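GH127 beta-L-arabinofuranoside (Geobacillus stearothermophilus, PDB 4QK0) probably hydrolyses beta-L-arabinofuranosides, as a family 127 glycoside hydrolase in which a helical catalytic domain is followed by two domains rich in beta structure. Local coordinates at residues D28-R31 / H32-P36; E84-A87 / Y88-T92; L385-P389 / K390-R394; L573-P576 / R577-L581; P587-L590 / E591-V595. One frame throughout, in Å; residues are numbered along the deposited sequence.

In the fold
Interactions 1 and 2 are short consecutive stretches of helices 22-42 and 76-92, neighbours in the helical catalytic domain; their centres lie 11 Å apart and they touch through Arg-31, which bonds to Leu-89 O and Thr-92 OG1, and through the packing of Ile-35 on Ala-85 and Leu-89. Interaction 3 is on the other side of the chain's centre from interaction 2, 37 Å between centres, where strand 386-387 joins the C-terminal sheet and the second subunit packs. Interactions 4 and 5 belong to two adjacent strands of that sheet, 574-586 and 593-603, with nearest atoms about 8 Å apart. Interaction 5 also approaches the helical domain, its nearest atoms being about 7 Å from interaction 1.

Interaction 1: residues D28-R31 / H32-P36; sequences DVVR and HEVIP
One face of the His-32 imidazole is met by the aliphatic chain of Arg-31, whose CG forms a CH-pi contact 4.2 Å from the ring centroid, offset toward the rim, while Asp-28 O approaches the ring obliquely. Both residues sit on helix 22-42, part of the helical barrel of the catalytic domain, where the alpha-helical pattern widens into a pi-type turn. The Arg-31 and His-32 side chains run side by side in the same direction, with guanidinium and ring planes 65° apart. The arginine chain then bends at chi3 and leads its guanidinium away from the ring to helix 76-92, NH2 bonding to Leu-89 O and Thr-92 OG1.

The change of helical pitch centres on Val-29 O, which two backbone donors grip: Glu-33 N at 2.9 Å and Val-34 N at 3.1 Å. The wider spacing persists at Ile-35 N, bonded to Val-30 O. On the buried side, Val-30 CG1 rests 3.9 Å from Ile-35 CG1, and helix 413-422 packs on both residues through Ala-418. Val-29 CG1 separately reaches Val-34 CG2. The helix kinks at Pro-36, whose nitrogen carries no hydrogen to give to the preceding turn; instead its CD lies 3.2 Å from Arg-31 O.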
loop_
_atom_site.group_PDB
_atom_site.type_symbol
_atom_site.label_atom_id
_atom_site.label_comp_id
_atom_site.label_asym_id
_atom_site.label_seq_id
_atom_site.Cartn_x
_atom_site.Cartn_y
_atom_site.Cartn_z
ATOM N N ASP A 28 6.611 36.906 -3.469
ATOM C CA ASP A 28 8.007 37.314 -3.402
ATOM C C ASP A 28 8.943 36.155 -3.543
ATOM O O ASP A 28 9.970 36.261 -4.229
ATOM C CB ASP A 28 8.304 38.076 -2.102
ATOM C CG ASP A 28 7.587 39.458 -2.056
ATOM O OD1 ASP A 28 7.202 39.972 -3.139
ATOM O OD2 ASP A 28 7.406 40.040 -0.940
ATOM N N VAL A 29 8.604 35.040 -2.891
ATOM C CA VAL A 29 9.401 33.819 -3.036
ATOM C C VAL A 29 9.376 33.325 -4.465
ATOM O O VAL A 29 10.414 32.920 -5.026
ATOM C CB VAL A 29 8.917 32.721 -2.068
ATOM C CG1 VAL A 29 9.460 31.373 -2.471
ATOM C CG2 VAL A 29 9.358 33.062 -0.648
ATOM N N VAL A 30 8.204 33.301 -5.082
ATOM C CA VAL A 30 8.159 32.864 -6.491
ATOM C C VAL A 30 8.988 33.768 -7.392
ATOM O O VAL A 30 9.678 33.301 -8.309
ATOM C CB VAL A 30 6.683 32.829 -6.997
ATOM C CG1 VAL A 30 6.618 32.674 -8.506
ATOM C CG2 VAL A 30 5.935 31.685 -6.377
ATOM N N ARG A 31 8.913 35.077 -7.136
ATOM C CA ARG A 31 9.592 36.066 -7.980
ATOM C C ARG A 31 11.096 36.026 -7.821
ATOM O O ARG A 31 11.821 36.100 -8.819
ATOM C CB ARG A 31 9.084 37.494 -7.668
ATOM C CG ARG A 31 9.762 38.595 -8.539
ATOM C CD ARG A 31 9.220 39.979 -8.212
ATOM N NE ARG A 31 7.989 40.132 -8.967
ATOM C CZ ARG A 31 6.773 40.234 -8.469
ATOM N NH1 ARG A 31 6.573 40.273 -7.168
ATOM N NH2 ARG A 31 5.756 40.332 -9.307
ATOM N N HIS A 32 11.574 35.909 -6.582
ATOM C CA HIS A 32 13.020 36.012 -6.348
ATOM C C HIS A 32 13.751 34.691 -6.321
ATOM O O HIS A 32 14.894 34.653 -6.704
ATOM C CB HIS A 32 13.296 36.811 -5.092
ATOM C CG HIS A 32 12.790 38.211 -5.187
ATOM N ND1 HIS A 32 11.912 38.758 -4.272
ATOM C CD2 HIS A 32 12.974 39.155 -6.146
ATOM C CE1 HIS A 32 11.608 39.992 -4.641
ATOM N NE2 HIS A 32 12.236 40.257 -5.776
ATOM N N GLU A 33 13.089 33.601 -5.941
ATOM C CA GLU A 33 13.732 32.284 -5.879
ATOM C C GLU A 33 13.249 31.326 -6.960
ATOM O O GLU A 33 14.047 30.794 -7.727
ATOM C CB GLU A 33 13.493 31.674 -4.490
ATOM C CG GLU A 33 13.905 30.209 -4.374
ATOM C CD GLU A 33 15.405 29.994 -4.610
ATOM O OE1 GLU A 33 15.782 29.004 -5.303
ATOM O OE2 GLU A 33 16.202 30.822 -4.079
ATOM N N VAL A 34 11.945 31.079 -7.009
ATOM C CA VAL A 34 11.462 29.998 -7.834
ATOM C C VAL A 34 11.631 30.225 -9.312
ATOM O O VAL A 34 12.205 29.390 -10.027
ATOM C CB VAL A 34 9.988 29.687 -7.552
ATOM C CG1 VAL A 34 9.537 28.493 -8.369
ATOM C CG2 VAL A 34 9.737 29.392 -6.082
ATOM N N ILE A 35 11.145 31.355 -9.814
ATOM C CA ILE A 35 11.224 31.621 -11.262
ATOM C C ILE A 35 12.661 31.807 -11.797
ATOM O O ILE A 35 13.052 31.244 -12.838
ATOM C CB ILE A 35 10.300 32.805 -11.612
ATOM C CG1 ILE A 35 8.842 32.328 -11.653
ATOM C CG2 ILE A 35 10.711 33.489 -12.910
ATOM C CD1 ILE A 35 8.528 31.220 -12.618
ATOM N N PRO A 36 13.486 32.563 -11.088
ATOM C CA PRO A 36 14.904 32.604 -11.492
ATOM C C PRO A 36 15.640 31.257 -11.498
ATOM O O PRO A 36 16.398 30.972 -12.435
ATOM C CB PRO A 36 15.526 33.553 -10.456
ATOM C CG PRO A 36 14.397 34.472 -10.118
ATOM C CD PRO A 36 13.210 33.525 -10.016
#

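Interaction 2: residues E84-A87 / Y88-T92; sequences EAVA and YLLET
An i to i+4 side-chain bridge on helix 76-92, a helix of the catalytic domain that is largely buried here, links Glu-84 to Tyr-88. The phenol OH donates to Glu-84 OE2 over 2.6 Å, using the anti lone pair of that oxygen. Carboxylate and ring planes are 68° apart, and the two side chains cross obliquely, so that Glu-84 CG also comes within 3.6 Å of Tyr-88 CE2. Glu-84 is extended beyond CG, and Tyr-88 holds CG anti to its carbonyl carbon (chi1 -58°), which swings the ring back over the preceding turn. One ring face consequently lies over Glu-84 O, which is 3.3 Å from Tyr-88 CD2 and at the same time accepts the Tyr-88 backbone N-H.

The other carboxylate oxygen, OE1, forms a salt bridge with Arg-419 of helix 413-422, and the phenol ring meets that of His-426 at a steep angle. Glu-84 is thus held through both oxygens, which limits rotation of its carboxylate. A phenylalanine in place of Tyr-88 would probably leave Glu-84 OE2 without its hydroxyl donor and the carboxylate more able to turn. Farther round the helix, Val-86 and Leu-90 point the same way, side by side, with CG1 of the valine, Val-86, 4.1 Å from CD1 of Leu-90.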
loop_
_atom_site.group_PDB
_atom_site.type_symbol
_atom_site.label_atom_id
_atom_site.label_comp_id
_atom_site.label_asym_id
_atom_site.label_seq_id
_atom_site.Cartn_x
_atom_site.Cartn_y
_atom_site.Cartn_z
ATOM N N GLU A 84 4.123 31.543 -18.507
ATOM C CA GLU A 84 2.841 31.885 -17.944
ATOM C C GLU A 84 2.995 32.485 -16.582
ATOM O O GLU A 84 2.373 33.516 -16.251
ATOM C CB GLU A 84 1.890 30.686 -17.910
ATOM C CG GLU A 84 0.468 31.115 -17.515
ATOM C CD GLU A 84 -0.503 29.967 -17.228
ATOM O OE1 GLU A 84 -0.216 28.834 -17.634
ATOM O OE2 GLU A 84 -1.572 30.222 -16.618
ATOM N N ALA A 85 3.814 31.873 -15.756
ATOM C CA ALA A 85 4.067 32.472 -14.438
ATOM C C ALA A 85 4.721 33.859 -14.534
ATOM O O ALA A 85 4.423 34.758 -13.745
ATOM C CB ALA A 85 4.948 31.570 -13.614
ATOM N N VAL A 86 5.663 33.994 -15.451
ATOM C CA VAL A 86 6.380 35.265 -15.627
ATOM C C VAL A 86 5.391 36.365 -16.005
ATOM O O VAL A 86 5.419 37.428 -15.423
ATOM C CB VAL A 86 7.495 35.103 -16.690
ATOM C CG1 VAL A 86 7.901 36.437 -17.269
ATOM C CG2 VAL A 86 8.710 34.409 -16.092
ATOM N N ALA A 87 4.482 36.049 -16.926
ATOM C CA ALA A 87 3.345 36.934 -17.249
ATOM C C ALA A 87 2.629 37.445 -16.049
ATOM O O ALA A 87 2.421 38.669 -15.900
ATOM C CB ALA A 87 2.365 36.216 -18.150
ATOM N N TYR A 88 2.274 36.543 -15.125
ATOM C CA TYR A 88 1.553 36.980 -13.928
ATOM C C TYR A 88 2.436 37.806 -13.037
ATOM O O TYR A 88 1.950 38.726 -12.350
ATOM C CB TYR A 88 0.968 35.803 -13.135
ATOM C CG TYR A 88 0.020 34.929 -13.934
ATOM C CD1 TYR A 88 -0.960 35.483 -14.737
ATOM C CD2 TYR A 88 0.096 33.551 -13.861
ATOM C CE1 TYR A 88 -1.848 34.683 -15.455
ATOM C CE2 TYR A 88 -0.767 32.740 -14.588
ATOM C CZ TYR A 88 -1.743 33.311 -15.376
ATOM O OH TYR A 88 -2.580 32.508 -16.104
ATOM N N LEU A 89 3.725 37.476 -12.995
ATOM C CA LEU A 89 4.634 38.270 -12.168
ATOM C C LEU A 89 4.715 39.715 -12.671
ATOM O O LEU A 89 4.743 40.669 -11.871
ATOM C CB LEU A 89 6.018 37.652 -12.132
ATOM C CG LEU A 89 6.053 36.411 -11.227
ATOM C CD1 LEU A 89 7.422 35.760 -11.348
ATOM C CD2 LEU A 89 5.792 36.723 -9.789
ATOM N N LEU A 90 4.767 39.858 -13.989
ATOM C CA LEU A 90 4.824 41.169 -14.615
ATOM C C LEU A 90 3.580 42.011 -14.430
ATOM O O LEU A 90 3.686 43.215 -14.527
ATOM C CB LEU A 90 5.119 41.042 -16.105
ATOM C CG LEU A 90 6.479 40.436 -16.457
ATOM C CD1 LEU A 90 6.621 40.229 -17.949
ATOM C CD2 LEU A 90 7.636 41.293 -15.952
ATOM N N GLU A 91 2.413 41.411 -14.195
ATOM C CA GLU A 91 1.207 42.175 -13.840
ATOM C C GLU A 91 1.349 42.883 -12.515
ATOM O O GLU A 91 0.677 43.875 -12.296
ATOM C CB GLU A 91 -0.024 41.277 -13.692
ATOM C CG GLU A 91 -0.637 40.774 -14.981
ATOM C CD GLU A 91 -1.972 40.057 -14.785
ATOM O OE1 GLU A 91 -2.181 39.438 -13.716
ATOM O OE2 GLU A 91 -2.828 40.102 -15.710
ATOM N N THR A 92 2.139 42.347 -11.590
ATOM C CA THR A 92 2.214 42.921 -10.245
ATOM C C THR A 92 3.545 43.628 -9.977
ATOM O O THR A 92 3.767 44.109 -8.891
ATOM C CB THR A 92 1.976 41.855 -9.135
ATOM O OG1 THR A 92 3.043 40.892 -9.120
ATOM C CG2 THR A 92 0.641 41.147 -9.331
#

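Interaction 3: residues L385-P389 / K390-R394; sequences LEVWP and KACER
With CG of Trp-388 anti to the backbone N (chi1 179°), the indole lies beside its own carbonyl and under the turn that follows, where CE3 packs 3.8 Å from Ala-391 CB and the Ala-391 N lies over one ring face. Cys-392 has SG anti to its carbonyl carbon (chi1 -60°), which folds the sulfur back over the start of the turn, 3.7 Å from Pro-389 O and 4.4 Å from Val-387 CG1. Lys-390 runs alongside the tryptophan, and its CB is 4.1 Å from Trp-388 NE1.

The segment is a strand end that passes through Trp-388 into a 3-10 turn: strand 386-387, paired with strand 641-647, gives way at Pro-389 to residues bonded at i to i+3 spacing. Cys-392 N donates to Pro-389 O at 3.1 Å, coming from well above the carbonyl plane, while the bonds from Ala-391 N and Cys-392 N to Trp-388 O are weak.

This turn lies at the dimer interface. Phe-321 of the second subunit meets the Trp-388 indole edge-to-face and also forms a cation-pi contact with Lys-390, and Arg-544 of that subunit makes a cation-pi contact with the indole. Past the turn, Arg-394 NH1 forms a salt bridge with Asp-324 of the second subunit, and NH2 forms one with Asp-396 of its own chain.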
loop_
_atom_site.group_PDB
_atom_site.type_symbol
_atom_site.label_atom_id
_atom_site.label_comp_id
_atom_site.label_asym_id
_atom_site.label_seq_id
_atom_site.Cartn_x
_atom_site.Cartn_y
_atom_site.Cartn_z
ATOM N N LEU A 385 -0.745 12.517 3.948
ATOM C CA LEU A 385 -1.368 12.954 5.180
ATOM C C LEU A 385 -0.864 12.225 6.391
ATOM O O LEU A 385 -1.270 12.509 7.546
ATOM C CB LEU A 385 -2.893 12.814 5.082
ATOM C CG LEU A 385 -3.538 13.948 4.285
ATOM C CD1 LEU A 385 -3.331 13.767 2.780
ATOM C CD2 LEU A 385 -5.004 13.921 4.663
ATOM N N GLU A 386 0.057 11.304 6.155
ATOM C CA GLU A 386 0.671 10.534 7.253
ATOM C C GLU A 386 2.022 10.040 6.805
ATOM O O GLU A 386 2.149 9.422 5.755
ATOM C CB GLU A 386 -0.193 9.367 7.647
ATOM C CG GLU A 386 0.458 8.431 8.664
ATOM C CD GLU A 386 -0.514 7.370 9.145
ATOM O OE1 GLU A 386 -1.485 7.733 9.790
ATOM O OE2 GLU A 386 -0.350 6.176 8.807
ATOM N N VAL A 387 3.036 10.324 7.604
ATOM C CA VAL A 387 4.389 9.908 7.287
ATOM C C VAL A 387 5.054 9.234 8.485
ATOM O O VAL A 387 5.074 9.774 9.573
ATOM C CB VAL A 387 5.241 11.099 6.843
ATOM C CG1 VAL A 387 6.657 10.676 6.580
ATOM C CG2 VAL A 387 4.706 11.646 5.538
ATOM N N TRP A 388 5.550 8.026 8.224
ATOM C CA TRP A 388 6.511 7.297 9.084
ATOM C C TRP A 388 7.751 7.085 8.172
ATOM O O TRP A 388 7.715 6.236 7.325
ATOM C CB TRP A 388 5.882 5.970 9.557
ATOM C CG TRP A 388 6.755 5.080 10.443
ATOM C CD1 TRP A 388 7.871 5.442 11.122
ATOM C CD2 TRP A 388 6.553 3.678 10.720
ATOM N NE1 TRP A 388 8.366 4.365 11.803
ATOM C CE2 TRP A 388 7.577 3.273 11.574
ATOM C CE3 TRP A 388 5.603 2.742 10.323
ATOM C CZ2 TRP A 388 7.681 1.957 12.043
ATOM C CZ3 TRP A 388 5.696 1.433 10.783
ATOM C CH2 TRP A 388 6.716 1.054 11.632
ATOM N N PRO A 389 8.823 7.892 8.328
ATOM C CA PRO A 389 9.901 7.869 7.325
ATOM C C PRO A 389 10.505 6.540 7.020
ATOM O O PRO A 389 10.760 6.260 5.864
ATOM C CB PRO A 389 10.955 8.774 7.912
ATOM C CG PRO A 389 10.143 9.763 8.686
ATOM C CD PRO A 389 9.060 8.943 9.334
ATOM N N LYS A 390 10.727 5.716 8.039
ATOM C CA LYS A 390 11.240 4.377 7.786
ATOM C C LYS A 390 10.393 3.583 6.835
ATOM O O LYS A 390 10.911 2.848 5.980
ATOM C CB LYS A 390 11.327 3.615 9.108
ATOM C CG LYS A 390 12.591 2.790 9.116
ATOM C CD LYS A 390 12.689 1.773 10.256
ATOM C CE LYS A 390 13.902 0.879 10.088
ATOM N NZ LYS A 390 14.122 0.403 8.683
ATOM N N ALA A 391 9.072 3.679 6.999
ATOM C CA ALA A 391 8.137 2.981 6.141
ATOM C C ALA A 391 8.111 3.409 4.696
ATOM O O ALA A 391 7.609 2.665 3.850
ATOM C CB ALA A 391 6.726 3.097 6.713
ATOM N N CYS A 392 8.625 4.598 4.402
ATOM C CA CYS A 392 8.785 5.045 3.003
ATOM C C CYS A 392 9.696 4.186 2.177
ATOM O O CYS A 392 9.791 4.363 0.972
ATOM C CB CYS A 392 9.236 6.507 2.966
ATOM S SG CYS A 392 8.003 7.570 3.777
ATOM N N GLU A 393 10.309 3.189 2.787
ATOM C CA GLU A 393 11.101 2.198 2.036
ATOM C C GLU A 393 10.270 1.092 1.495
ATOM O O GLU A 393 10.700 0.340 0.641
ATOM C CB GLU A 393 12.177 1.589 2.942
ATOM C CG GLU A 393 12.924 2.654 3.772
ATOM C CD GLU A 393 14.419 2.626 3.607
ATOM O OE1 GLU A 393 14.899 2.676 2.439
ATOM O OE2 GLU A 393 15.100 2.586 4.669
ATOM N N ARG A 394 9.069 0.936 2.002
ATOM C CA ARG A 394 8.157 -0.030 1.370
ATOM C C ARG A 394 7.893 0.316 -0.072
ATOM O O ARG A 394 7.689 1.480 -0.420
ATOM C CB ARG A 394 6.816 -0.073 2.115
ATOM C CG ARG A 394 6.795 -0.614 3.542
ATOM C CD ARG A 394 5.381 -0.489 4.174
ATOM N NE ARG A 394 4.440 -1.224 3.339
ATOM C CZ ARG A 394 4.221 -2.529 3.410
ATOM N NH1 ARG A 394 4.781 -3.251 4.368
ATOM N NH2 ARG A 394 3.403 -3.120 2.554
#

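Interaction 4: residues L573-P576 / R577-L581; sequences LFLP and RDAKL
Pro-576 divides this contact, its CD packing against Ala-579 CB at 4.0 Å while its CB faces the guanidinium of Arg-577. On the packed side Leu-575 is the hub. It directs CD1 to Ala-579 CB, 4.2 Å away, and to Leu-581 CD1 at 4.3 Å, so that three apolar side chains gather over the interior of the C-terminal domain. Leu-552 of strand 549-554 meets both leucines there, and Arg-536 also touches both.

On the solvent side the guanidinium of Arg-577 lies over Pro-576 and is steadied by Asp-578. Arg-577 places CG between its backbone N and carbonyl carbon (chi1 67°) and bends again at chi2 and chi3, folding the guanidinium back so that one of its faces lies against Pro-576, with CZ 3.4 Å from the proline CB. The same fold brings NH2 to Asp-578 OD2, a salt bridge of 2.7 Å. The carboxylate oxygen lies close to the guanidinium plane, but the arginine reaches it from above the carboxylate plane, and the second bond, from NE, is weak. Both residues are exposed, so this pair is likely to be more mobile than the packed leucines.

Between the two sides the backbone closes through Ala-579 N, which donates to Pro-576 O at 3.2 Å from above the carbonyl plane. Arg-536 NH2 binds that same oxygen and also Ala-579 O, tying the loop to strand 534-539. Pro-576 to Ala-579 thus form a type I beta turn, a short loop that interrupts strand 574-586 of the hairpin it makes with strand 593-603.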
loop_
_atom_site.group_PDB
_atom_site.type_symbol
_atom_site.label_atom_id
_atom_site.label_comp_id
_atom_site.label_asym_id
_atom_site.label_seq_id
_atom_site.Cartn_x
_atom_site.Cartn_y
_atom_site.Cartn_z
ATOM N N LEU A 573 -0.516 8.387 19.803
ATOM C CA LEU A 573 -0.997 9.640 20.404
ATOM C C LEU A 573 -2.478 9.610 20.244
ATOM O O LEU A 573 -2.980 9.366 19.148
ATOM C CB LEU A 573 -0.509 10.874 19.666
ATOM C CG LEU A 573 0.621 11.722 20.242
ATOM C CD1 LEU A 573 0.847 12.915 19.329
ATOM C CD2 LEU A 573 0.325 12.236 21.618
ATOM N N PHE A 574 -3.168 9.835 21.342
ATOM C CA PHE A 574 -4.594 9.722 21.421
ATOM C C PHE A 574 -5.113 11.042 21.967
ATOM O O PHE A 574 -4.646 11.543 22.997
ATOM C CB PHE A 574 -5.008 8.513 22.288
ATOM C CG PHE A 574 -4.520 7.198 21.740
ATOM C CD1 PHE A 574 -3.216 6.767 21.964
ATOM C CD2 PHE A 574 -5.345 6.419 20.957
ATOM C CE1 PHE A 574 -2.755 5.577 21.432
ATOM C CE2 PHE A 574 -4.904 5.242 20.419
ATOM C CZ PHE A 574 -3.592 4.811 20.659
ATOM N N LEU A 575 -6.073 11.616 21.253
ATOM C CA LEU A 575 -6.624 12.886 21.637
ATOM C C LEU A 575 -7.928 12.602 22.282
ATOM O O LEU A 575 -8.854 12.182 21.613
ATOM C CB LEU A 575 -6.771 13.781 20.391
ATOM C CG LEU A 575 -7.291 15.185 20.676
ATOM C CD1 LEU A 575 -6.330 15.967 21.572
ATOM C CD2 LEU A 575 -7.489 15.998 19.400
ATOM N N PRO A 576 -8.046 12.821 23.586
ATOM C CA PRO A 576 -9.379 12.664 24.193
ATOM C C PRO A 576 -10.364 13.717 23.720
ATOM O O PRO A 576 -9.970 14.846 23.407
ATOM C CB PRO A 576 -9.139 12.885 25.682
ATOM C CG PRO A 576 -7.685 12.968 25.854
ATOM C CD PRO A 576 -7.065 13.326 24.546
ATOM N N ARG A 577 -11.635 13.331 23.615
ATOM C CA ARG A 577 -12.737 14.238 23.145
ATOM C C ARG A 577 -12.834 15.522 23.970
ATOM O O ARG A 577 -13.155 16.571 23.441
ATOM C CB ARG A 577 -14.147 13.528 23.113
ATOM C CG ARG A 577 -14.753 13.120 24.467
ATOM C CD ARG A 577 -13.928 12.008 25.120
ATOM N NE ARG A 577 -12.971 12.388 26.181
ATOM C CZ ARG A 577 -12.063 11.530 26.673
ATOM N NH1 ARG A 577 -11.971 10.282 26.192
ATOM N NH2 ARG A 577 -11.251 11.901 27.647
ATOM N N ASP A 578 -12.549 15.416 25.255
ATOM C CA ASP A 578 -12.748 16.520 26.168
ATOM C C ASP A 578 -11.566 17.420 26.316
ATOM O O ASP A 578 -11.671 18.403 27.028
ATOM C CB ASP A 578 -13.033 15.989 27.575
ATOM C CG ASP A 578 -11.834 15.197 28.171
ATOM O OD1 ASP A 578 -10.647 15.561 27.940
ATOM O OD2 ASP A 578 -12.084 14.198 28.879
ATOM N N ALA A 579 -10.421 17.024 25.765
ATOM C CA ALA A 579 -9.201 17.777 25.961
ATOM C C ALA A 579 -9.408 19.180 25.452
ATOM O O ALA A 579 -10.064 19.392 24.435
ATOM C CB ALA A 579 -8.034 17.148 25.233
ATOM N N LYS A 580 -8.895 20.139 26.210
ATOM C CA LYS A 580 -9.164 21.535 25.962
ATOM C C LYS A 580 -8.067 22.099 25.100
ATOM O O LYS A 580 -6.906 22.141 25.481
ATOM C CB LYS A 580 -9.372 22.269 27.286
ATOM C CG LYS A 580 -10.495 21.636 28.115
ATOM C CD LYS A 580 -11.897 21.789 27.531
ATOM C CE LYS A 580 -12.649 22.879 28.266
ATOM N NZ LYS A 580 -13.073 22.478 29.632
ATOM N N LEU A 581 -8.457 22.486 23.894
ATOM C CA LEU A 581 -7.508 22.932 22.905
ATOM C C LEU A 581 -7.471 24.454 22.880
ATOM O O LEU A 581 -8.476 25.099 23.131
ATOM C CB LEU A 581 -7.875 22.392 21.530
ATOM C CG LEU A 581 -7.766 20.958 21.060
ATOM C CD1 LEU A 581 -7.560 20.016 22.209
ATOM C CD2 LEU A 581 -8.945 20.532 20.189
#

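Interaction 5: residues P587-L590 / E591-V595; sequences PDLL and EGVVV
Leu-589 O takes the Gly-592 N-H at 2.8 Å, the bond that closes a type I' beta turn at the tip of the hairpin formed by strands 574-586 and 593-603. The donor stands above the carbonyl plane, 56° out of it. Leu-590 and Glu-591, the two middle residues, both have the positive phi angles expected of the middle residues of this turn. Gly-592 follows with another (107°), a conformation that a side chain would bar by colliding with the carbonyl oxygen before it. A water supports the turn from outside, accepting from Glu-591 N at 3.1 Å and giving a weak bond to Asp-588 O.

Where the hairpin begins its second strand, Val-593 forks between the two leucines. CG1, anti to the carbonyl carbon, lies 4.0 Å from Leu-590 CB and 3.4 Å from Leu-590 O, while CG2 reaches Leu-589 CD2 at 3.9 Å. An alanine here would lose both branches and would probably open a gap under the turn, leaving Leu-589 and Leu-590 freer to shift. Outside the hairpin tip, Leu-590 packs on Ile-628 of strand 620-629 and on Leu-374 of the catalytic domain. Leu-589, with CG anti to its N (chi1 178°), crosses Val-595 at about a right angle, and its CD2 is tightly packed 3.5 Å from Val-595 CG1.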
loop_
_atom_site.group_PDB
_atom_site.type_symbol
_atom_site.label_atom_id
_atom_site.label_comp_id
_atom_site.label_asym_id
_atom_site.label_seq_id
_atom_site.Cartn_x
_atom_site.Cartn_y
_atom_site.Cartn_z
ATOM N N PRO A 587 4.968 34.366 16.333
ATOM C CA PRO A 587 5.499 35.176 15.240
ATOM C C PRO A 587 6.758 34.622 14.627
ATOM O O PRO A 587 6.964 34.831 13.462
ATOM C CB PRO A 587 5.771 36.554 15.875
ATOM C CG PRO A 587 5.377 36.465 17.304
ATOM C CD PRO A 587 5.026 35.043 17.637
ATOM N N ASP A 588 7.587 33.903 15.381
ATOM C CA ASP A 588 8.890 33.506 14.845
ATOM C C ASP A 588 8.937 32.077 14.349
ATOM O O ASP A 588 10.014 31.572 14.024
ATOM C CB ASP A 588 10.007 33.761 15.884
ATOM C CG ASP A 588 10.039 35.228 16.340
ATOM O OD1 ASP A 588 10.033 36.125 15.458
ATOM O OD2 ASP A 588 10.009 35.478 17.563
ATOM N N LEU A 589 7.775 31.433 14.285
ATOM C CA LEU A 589 7.719 30.049 13.891
ATOM C C LEU A 589 7.152 29.928 12.498
ATOM O O LEU A 589 6.014 30.318 12.264
ATOM C CB LEU A 589 6.878 29.284 14.920
ATOM C CG LEU A 589 6.669 27.813 14.625
ATOM C CD1 LEU A 589 7.944 27.011 14.913
ATOM C CD2 LEU A 589 5.508 27.306 15.464
ATOM N N LEU A 590 7.948 29.376 11.590
ATOM C CA LEU A 590 7.468 28.963 10.288
ATOM C C LEU A 590 6.838 30.163 9.537
ATOM O O LEU A 590 5.748 30.069 8.962
ATOM C CB LEU A 590 6.436 27.829 10.484
ATOM C CG LEU A 590 6.991 26.517 11.061
ATOM C CD1 LEU A 590 5.889 25.541 11.477
ATOM C CD2 LEU A 590 7.916 25.838 10.075
ATOM N N GLU A 591 7.543 31.289 9.605
ATOM C CA GLU A 591 7.152 32.581 9.023
ATOM C C GLU A 591 6.015 33.256 9.738
ATOM O O GLU A 591 5.564 34.303 9.295
ATOM C CB GLU A 591 6.883 32.499 7.520
ATOM C CG GLU A 591 8.083 32.003 6.743
ATOM C CD GLU A 591 9.281 32.964 6.746
ATOM O OE1 GLU A 591 9.113 34.185 6.920
ATOM O OE2 GLU A 591 10.415 32.480 6.527
ATOM N N GLY A 592 5.557 32.710 10.860
ATOM C CA GLY A 592 4.506 33.363 11.629
ATOM C C GLY A 592 3.195 32.637 11.488
ATOM O O GLY A 592 2.495 32.817 10.521
ATOM N N VAL A 593 2.866 31.770 12.448
ATOM C CA VAL A 593 1.718 30.934 12.304
ATOM C C VAL A 593 0.985 30.826 13.602
ATOM O O VAL A 593 1.579 30.966 14.657
ATOM C CB VAL A 593 2.094 29.521 11.845
ATOM C CG1 VAL A 593 2.806 29.564 10.507
ATOM C CG2 VAL A 593 2.955 28.766 12.874
ATOM N N VAL A 594 -0.313 30.535 13.530
ATOM C CA VAL A 594 -1.017 30.159 14.699
ATOM C C VAL A 594 -0.705 28.650 14.961
ATOM O O VAL A 594 -0.720 27.810 14.045
ATOM C CB VAL A 594 -2.523 30.390 14.554
ATOM C CG1 VAL A 594 -3.283 29.786 15.734
ATOM C CG2 VAL A 594 -2.843 31.873 14.506
ATOM N N VAL A 595 -0.479 28.296 16.226
ATOM C CA VAL A 595 -0.286 26.886 16.594
ATOM C C VAL A 595 -1.423 26.493 17.480
ATOM O O VAL A 595 -2.059 27.342 18.092
ATOM C CB VAL A 595 1.042 26.633 17.324
ATOM C CG1 VAL A 595 2.192 27.111 16.494
ATOM C CG2 VAL A 595 1.058 27.336 18.669
HETATM O O HOH W 1 9.987 31.875 11.344
#